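Local coordinates for protein 7,8-dihydro-6-hydroxymethylpterin pyrophosphokinase-dihydropteroate synthase (Plasmodium falciparum, PDB 6JWS) that probably catalyses two successive steps of folate biosynthesis, pyrophosphorylation of hydroxymethyldihydropterin with ATP and condensation of the product with 4-aminobenzoate to dihydropteroate, at residues B[538-548]-B[579-590]. The protein carries 1 engineered substitution. Residues are numbered along the deposited sequence; the frame is centred on the assembly and turned at random.
Sequences MDKLTNYDNLV and GFAKKHDQSIKL. With PT1 (pteroic acid), chain I; ACT (acetate ion), chain N.
The amide of Gln-586 holds both segments at once. Its NE2 gives a nearly straight hydrogen bond to Thr-542 O (3.0 Å, 173° at the hydrogen), with the acceptor lying in the amide plane. NE2 also donates to an acetate ion, probably from the crystallisation liquor. OE1 accepts the backbone N-H of Lys-583 on a lone pair, at the N-cap of helix 584-592, and a weak bond from Thr-542 OG1. Together these bonds fix the amide flip. The Thr-542 methyl CG2 lies 3.5 Å from Lys-583 CG, the two side chains crossing at about a right angle.

Ala-581 sits in the bend of 538-544. Its CA approaches Met-538 O at 3.1 Å in a CA-H...O contact. Its carbonyl O takes a bond from Tyr-544 OH (2.8 Å) at the ring edge, the hydroxyl tilted 30° from the carbonyl plane. One face of that ring carries Leu-547 CD1; Arg-532 makes a cation-pi contact with it. Leu-547 CG also meets Leu-590 CD2, packing the first turn of helix 547-564 against the last turn of helix 584-592. A water links Asp-539 OD1 to Gly-579 O, while OD2 forms a salt bridge with Arg-610.

With chi1 at 60° and an extended chain beyond, the Met-538 side chain brings SD to 3.7 Å from Phe-580 CD1, an oblique Met-aromatic contact. Pteroic acid C16 lies over one face of the Phe-580 ring. The contact thus joins two loops at the rim of the TIM barrel, where dihydropteroate synthase forms its pterin and 4-aminobenzoate pocket.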
# COMPACT_ATOMS: atom_id res chain seq x y z
N MET B 538 27.97 15.81 -9.03
CA MET B 538 27.34 14.77 -8.23
C MET B 538 26.92 13.56 -9.06
O MET B 538 26.95 12.44 -8.55
CB MET B 538 26.15 15.31 -7.42
CG MET B 538 25.03 15.90 -8.26
SD MET B 538 23.72 16.53 -7.17
CE MET B 538 22.46 16.92 -8.39
N ASP B 539 26.56 13.77 -10.33
CA ASP B 539 26.03 12.69 -11.16
C ASP B 539 27.11 11.64 -11.44
O ASP B 539 26.80 10.54 -11.91
CB ASP B 539 25.43 13.18 -12.48
CG ASP B 539 24.07 13.89 -12.39
OD1 ASP B 539 23.32 13.67 -11.37
OD2 ASP B 539 23.77 14.67 -13.33
N LYS B 540 28.37 11.96 -11.18
CA LYS B 540 29.39 10.95 -11.43
C LYS B 540 29.92 10.37 -10.13
O LYS B 540 30.86 9.59 -10.16
CB LYS B 540 30.54 11.51 -12.29
CG LYS B 540 30.22 11.60 -13.78
CD LYS B 540 31.06 12.62 -14.52
CE LYS B 540 30.66 12.73 -15.98
NZ LYS B 540 31.62 13.57 -16.74
N LEU B 541 29.32 10.71 -8.99
CA LEU B 541 29.87 10.30 -7.71
C LEU B 541 29.01 9.18 -7.12
O LEU B 541 28.51 9.28 -6.00
CB LEU B 541 29.99 11.51 -6.78
CG LEU B 541 30.86 12.64 -7.31
CD1 LEU B 541 30.94 13.76 -6.29
CD2 LEU B 541 32.27 12.12 -7.68
N THR B 542 28.97 8.07 -7.85
CA THR B 542 27.86 7.14 -7.83
C THR B 542 28.27 5.75 -7.34
O THR B 542 27.43 4.84 -7.26
CB THR B 542 27.23 7.23 -9.22
OG1 THR B 542 25.99 7.88 -8.98
CG2 THR B 542 27.14 5.94 -9.98
N ASN B 543 29.54 5.60 -6.95
CA ASN B 543 30.01 4.30 -6.48
C ASN B 543 29.83 4.17 -4.96
O ASN B 543 30.41 4.92 -4.18
CB ASN B 543 31.46 4.01 -6.90
CG ASN B 543 31.69 4.10 -8.40
OD1 ASN B 543 30.80 3.79 -9.19
ND2 ASN B 543 32.89 4.52 -8.81
N TYR B 544 29.06 3.17 -4.55
CA TYR B 544 28.81 2.95 -3.15
C TYR B 544 29.17 1.51 -2.82
O TYR B 544 28.80 0.59 -3.55
CB TYR B 544 27.33 3.21 -2.82
CG TYR B 544 26.92 4.65 -2.91
CD1 TYR B 544 26.50 5.20 -4.12
CD2 TYR B 544 26.97 5.47 -1.78
CE1 TYR B 544 26.14 6.54 -4.20
CE2 TYR B 544 26.62 6.82 -1.85
CZ TYR B 544 26.20 7.34 -3.06
OH TYR B 544 25.86 8.66 -3.14
N ASP B 545 29.86 1.31 -1.71
CA ASP B 545 30.08 -0.03 -1.22
C ASP B 545 28.74 -0.72 -0.88
O ASP B 545 28.47 -1.82 -1.33
CB ASP B 545 31.05 -0.01 -0.04
CG ASP B 545 31.30 -1.40 0.48
OD1 ASP B 545 31.52 -2.31 -0.37
OD2 ASP B 545 31.22 -1.59 1.70
N ASN B 546 27.89 -0.07 -0.09
CA ASN B 546 26.57 -0.58 0.21
C ASN B 546 25.59 0.59 0.23
O ASN B 546 25.45 1.24 1.25
CB ASN B 546 26.58 -1.31 1.56
CG ASN B 546 25.29 -2.06 1.81
OD1 ASN B 546 24.23 -1.68 1.31
ND2 ASN B 546 25.37 -3.13 2.59
N LEU B 547 24.95 0.87 -0.91
CA LEU B 547 24.22 2.12 -1.08
C LEU B 547 23.31 2.40 0.12
O LEU B 547 23.36 3.47 0.72
CB LEU B 547 23.44 2.05 -2.40
CG LEU B 547 22.32 3.09 -2.57
CD1 LEU B 547 22.89 4.43 -3.05
CD2 LEU B 547 21.28 2.59 -3.55
N VAL B 548 22.48 1.42 0.49
CA VAL B 548 21.43 1.68 1.44
C VAL B 548 22.00 2.00 2.82
O VAL B 548 21.57 2.95 3.48
CB VAL B 548 20.38 0.56 1.42
CG1 VAL B 548 19.51 0.60 2.68
CG2 VAL B 548 19.51 0.69 0.17
N GLY B 579 18.40 11.68 -5.99
CA GLY B 579 18.94 12.44 -7.12
C GLY B 579 20.29 13.11 -6.81
O GLY B 579 20.90 13.71 -7.70
N PHE B 580 20.79 13.04 -5.57
CA PHE B 580 22.04 13.72 -5.25
C PHE B 580 23.17 12.70 -5.16
O PHE B 580 23.35 12.03 -4.14
CB PHE B 580 21.94 14.47 -3.92
CG PHE B 580 21.14 15.76 -3.87
CD1 PHE B 580 21.77 16.99 -4.04
CD2 PHE B 580 19.81 15.75 -3.46
CE1 PHE B 580 21.07 18.17 -3.86
CE2 PHE B 580 19.09 16.94 -3.33
CZ PHE B 580 19.73 18.15 -3.50
N ALA B 581 23.95 12.60 -6.26
CA ALA B 581 24.93 11.55 -6.42
C ALA B 581 24.27 10.17 -6.32
O ALA B 581 24.81 9.26 -5.67
CB ALA B 581 26.09 11.68 -5.44
N LYS B 582 23.12 10.01 -6.98
CA LYS B 582 22.55 8.68 -7.16
C LYS B 582 22.10 8.54 -8.62
O LYS B 582 21.46 9.44 -9.15
CB LYS B 582 21.37 8.45 -6.21
CG LYS B 582 21.72 8.26 -4.74
CD LYS B 582 21.55 9.52 -3.92
CE LYS B 582 22.24 9.47 -2.57
NZ LYS B 582 22.12 10.77 -1.88
N LYS B 583 22.44 7.41 -9.26
CA LYS B 583 21.81 7.03 -10.52
C LYS B 583 20.32 6.80 -10.25
O LYS B 583 19.91 6.58 -9.10
CB LYS B 583 22.48 5.79 -11.12
CG LYS B 583 23.96 5.95 -11.50
CD LYS B 583 24.16 6.59 -12.86
CE LYS B 583 25.61 6.74 -13.30
NZ LYS B 583 26.10 8.14 -13.17
N HIS B 584 19.52 6.85 -11.33
CA HIS B 584 18.08 6.70 -11.26
C HIS B 584 17.70 5.40 -10.56
O HIS B 584 16.86 5.42 -9.66
CB HIS B 584 17.44 6.91 -12.64
CG HIS B 584 17.77 8.26 -13.19
ND1 HIS B 584 18.01 9.36 -12.37
CD2 HIS B 584 17.91 8.70 -14.46
CE1 HIS B 584 18.29 10.42 -13.11
NE2 HIS B 584 18.24 10.04 -14.40
N ASP B 585 18.36 4.28 -10.92
CA ASP B 585 18.15 2.99 -10.27
C ASP B 585 18.49 3.03 -8.78
O ASP B 585 17.91 2.27 -8.01
CB ASP B 585 18.83 1.83 -11.01
CG ASP B 585 18.15 1.48 -12.34
OD1 ASP B 585 16.90 1.64 -12.45
OD2 ASP B 585 18.88 1.06 -13.28
N GLN B 586 19.43 3.91 -8.38
CA GLN B 586 19.85 4.02 -6.99
C GLN B 586 18.82 4.81 -6.21
O GLN B 586 18.51 4.46 -5.08
CB GLN B 586 21.26 4.61 -6.85
CG GLN B 586 22.35 3.70 -7.40
CD GLN B 586 23.71 4.35 -7.43
OE1 GLN B 586 23.86 5.49 -7.87
NE2 GLN B 586 24.74 3.61 -7.00
N SER B 587 18.30 5.88 -6.82
CA SER B 587 17.21 6.64 -6.24
C SER B 587 16.04 5.69 -5.96
O SER B 587 15.51 5.68 -4.85
CB SER B 587 16.79 7.79 -7.14
OG SER B 587 17.75 8.83 -7.08
N ILE B 588 15.71 4.83 -6.92
CA ILE B 588 14.61 3.87 -6.75
C ILE B 588 14.94 2.91 -5.62
O ILE B 588 14.09 2.59 -4.78
CB ILE B 588 14.29 3.15 -8.08
CG1 ILE B 588 13.55 4.09 -9.03
CG2 ILE B 588 13.46 1.91 -7.81
CD1 ILE B 588 13.90 3.89 -10.52
N LYS B 589 16.20 2.46 -5.59
CA LYS B 589 16.59 1.47 -4.60
C LYS B 589 16.47 2.05 -3.20
O LYS B 589 16.04 1.36 -2.29
CB LYS B 589 18.00 0.94 -4.83
CG LYS B 589 18.39 -0.20 -3.88
CD LYS B 589 19.30 -1.19 -4.54
CE LYS B 589 20.08 -2.03 -3.55
NZ LYS B 589 19.19 -2.99 -2.85
N LEU B 590 16.85 3.33 -3.03
CA LEU B 590 16.71 3.96 -1.74
C LEU B 590 15.24 3.95 -1.30
O LEU B 590 14.96 3.71 -0.14
CB LEU B 590 17.29 5.38 -1.79
CG LEU B 590 18.82 5.45 -1.83
CD1 LEU B 590 19.28 6.83 -2.22
CD2 LEU B 590 19.44 5.02 -0.50
C2 PT1 I . 15.94 17.33 -1.25
C3 PT1 I . 16.19 18.59 -1.95
C5 PT1 I . 16.43 19.76 -1.10
N6 PT1 I . 16.21 18.70 -3.30
C7 PT1 I . 16.19 18.40 0.85
N9 PT1 I . 16.40 19.61 0.25
C10 PT1 I . 16.48 19.91 -3.87
N11 PT1 I . 16.19 18.27 2.23
C12 PT1 I . 16.74 21.02 -3.07
C21 PT1 I . 17.34 15.55 -10.09
O22 PT1 I . 16.48 15.72 -11.00
O1 PT1 I . 15.72 16.21 -1.96
N4 PT1 I . 15.94 17.29 0.10
N8 PT1 I . 16.69 20.93 -1.72
C13 PT1 I . 16.55 20.00 -5.37
N14 PT1 I . 17.77 19.29 -5.83
C15 PT1 I . 17.69 18.40 -6.84
C16 PT1 I . 18.56 17.29 -6.88
C17 PT1 I . 16.71 18.61 -7.87
C18 PT1 I . 18.44 16.37 -7.95
C19 PT1 I . 16.62 17.69 -8.94
C20 PT1 I . 17.47 16.56 -8.96
O23 PT1 I . 18.07 14.55 -10.11
C ACT N . 24.06 0.32 -6.52
O ACT N . 24.85 0.78 -5.69
OXT ACT N . 23.01 -0.28 -6.21
CH3 ACT N . 24.38 0.49 -8.03
O HOH W 1 23.18 12.88 -8.93
O HOH W 2 22.00 10.92 -11.59